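Local coordinates for probable acetyltransferase (Pseudomonas aeruginosa PAO1, PDB 2EUI), which belongs to the GNAT family and probably transfers an acyl group, likely acetyl, to an acceptor that the structure alone does not show, at the interface of chains A and B. Numbering follows the deposited sequence. Chains: chain A/B, Probable acetyltransferase.

The interface of chains A and B. Residues chain A 112-115; chain B 146-148.
B:Ile148 and A:Val113 meet through their backbones where two GNAT-family subunits join a strand edge to a strand edge: the start of strand A 114-120 pairs antiparallel with the end of strand B 141-147, which suggests that the sheets join across the subunits. The two-fold axis repeats this patch with the chains exchanged, consistent with a dimer. The amide N of B:Ile148 donates to the carbonyl O of A:Val113 at 3.0 Å, approaching from above the carbonyl plane, 36° out of it. Further along, A:Met115 N, from a selenomethionine, gives a longer bond of 3.3 Å to B:Leu146 O, and the return pair, B:Leu146 N to A:Met115 O, is weak. B:Pro147, bridged to A:Arg114, has no amide hydrogen to offer.

B:Ile148 hides the largest surface of the residues here, 35 Å². Its CB lies 3.4 Å from A:Ala112 O, and the CG2 methyl stays beside that same carbonyl. The other branch leaves beside the backbone N (chi1 -60°), which carries CG1 over the A:Arg114 backbone, 3.7 Å from its CA. At the tip, CD1 reaches CG of A:Met115 at 4.0 Å, the two side chains crossing obliquely. A:Arg114 contributes its backbone and CB, the latter near B:Leu146 O; its guanidinium instead has A:Val113 CG1 over the rim of one face, within its own chain.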
ATOM      1  N   ALA A 112       1.950 -13.396   6.021  1.00 27.76           N
ATOM      2  CA  ALA A 112       2.289 -11.998   5.824  1.00 27.38           C
ATOM      3  C   ALA A 112       3.316 -11.631   6.880  1.00 27.03           C
ATOM      4  O   ALA A 112       3.284 -12.161   7.980  1.00 26.78           O
ATOM      5  CB  ALA A 112       1.054 -11.139   5.977  1.00 26.76           C
ATOM      6  N   VAL A 113       4.243 -10.745   6.545  1.00 27.13           N
ATOM      7  CA  VAL A 113       5.252 -10.327   7.511  1.00 27.34           C
ATOM      8  C   VAL A 113       4.558  -9.415   8.496  1.00 28.15           C
ATOM      9  O   VAL A 113       4.790  -9.476   9.704  1.00 29.33           O
ATOM     10  CB  VAL A 113       6.388  -9.498   6.856  1.00 28.16           C
ATOM     11  CG1 VAL A 113       7.526  -9.288   7.848  1.00 26.16           C
ATOM     12  CG2 VAL A 113       6.880 -10.183   5.610  1.00 27.58           C
ATOM     13  N   ARG A 114       3.689  -8.564   7.963  1.00 30.10           N
ATOM     14  CA  ARG A 114       2.967  -7.606   8.784  1.00 30.46           C
ATOM     15  C   ARG A 114       1.726  -7.067   8.088  1.00 30.34           C
ATOM     16  O   ARG A 114       1.419  -7.413   6.947  1.00 29.78           O
ATOM     17  CB  ARG A 114       3.892  -6.429   9.125  1.00 28.40           C
ATOM     18  CG  ARG A 114       4.267  -5.577   7.911  1.00 28.50           C
ATOM     19  CD  ARG A 114       5.298  -4.525   8.255  1.00 29.63           C
ATOM     20  NE  ARG A 114       6.545  -5.146   8.679  1.00 32.12           N
ATOM     21  CZ  ARG A 114       7.601  -5.342   7.896  1.00 32.98           C
ATOM     22  NH1 ARG A 114       7.580  -4.951   6.627  1.00 33.75           N
ATOM     23  NH2 ARG A 114       8.675  -5.951   8.385  1.00 33.28           N
HETATM   24  N   MSE A 115       1.018  -6.220   8.817  1.00 31.66           N
HETATM   25  CA  MSE A 115      -0.164  -5.552   8.334  1.00 33.04           C
HETATM   26  C   MSE A 115       0.184  -4.114   8.641  1.00 34.27           C
HETATM   27  O   MSE A 115       0.762  -3.824   9.691  1.00 34.84           O
HETATM   28  CB  MSE A 115      -1.399  -5.953   9.130  1.00 37.41           C
HETATM   29  CG  MSE A 115      -2.036  -7.269   8.733  1.00 41.94           C
HETATM   30 SE   MSE A 115      -3.690  -7.502   9.714  1.00 49.96          SE
HETATM   31  CE  MSE A 115      -4.935  -6.788   8.419  1.00 48.61           C
TER
ATOM     32  N   LEU B 146       1.737  -3.890  12.580  1.00 28.46           N
ATOM     33  CA  LEU B 146       1.287  -4.943  13.466  1.00 27.90           C
ATOM     34  C   LEU B 146       1.991  -6.214  13.005  1.00 29.08           C
ATOM     35  O   LEU B 146       1.633  -6.783  11.978  1.00 29.32           O
ATOM     36  CB  LEU B 146      -0.225  -5.081  13.342  1.00 28.37           C
ATOM     37  CG  LEU B 146      -0.991  -5.956  14.327  1.00 28.52           C
ATOM     38  CD1 LEU B 146      -2.455  -5.581  14.265  1.00 27.51           C
ATOM     39  CD2 LEU B 146      -0.791  -7.419  13.999  1.00 28.07           C
ATOM     40  N   PRO B 147       3.022  -6.658  13.743  1.00 29.51           N
ATOM     41  CA  PRO B 147       3.759  -7.875  13.372  1.00 29.31           C
ATOM     42  C   PRO B 147       2.823  -9.067  13.191  1.00 29.02           C
ATOM     43  O   PRO B 147       1.884  -9.241  13.977  1.00 27.85           O
ATOM     44  CB  PRO B 147       4.723  -8.063  14.536  1.00 29.04           C
ATOM     45  CG  PRO B 147       4.992  -6.652  14.965  1.00 29.72           C
ATOM     46  CD  PRO B 147       3.617  -6.024  14.930  1.00 29.16           C
ATOM     47  N   ILE B 148       3.072  -9.875  12.157  1.00 27.54           N
ATOM     48  CA  ILE B 148       2.233 -11.036  11.877  1.00 29.45           C
ATOM     49  C   ILE B 148       3.007 -12.339  11.764  1.00 32.97           C
ATOM     50  O   ILE B 148       2.540 -13.393  12.210  1.00 33.07           O
ATOM     51  CB  ILE B 148       1.437 -10.880  10.550  1.00 27.02           C
ATOM     52  CG1 ILE B 148       0.516  -9.655  10.605  1.00 23.63           C
ATOM     53  CG2 ILE B 148       0.598 -12.140  10.297  1.00 26.75           C
ATOM     54  CD1 ILE B 148      -0.659  -9.799  11.558  1.00 17.75           C
TER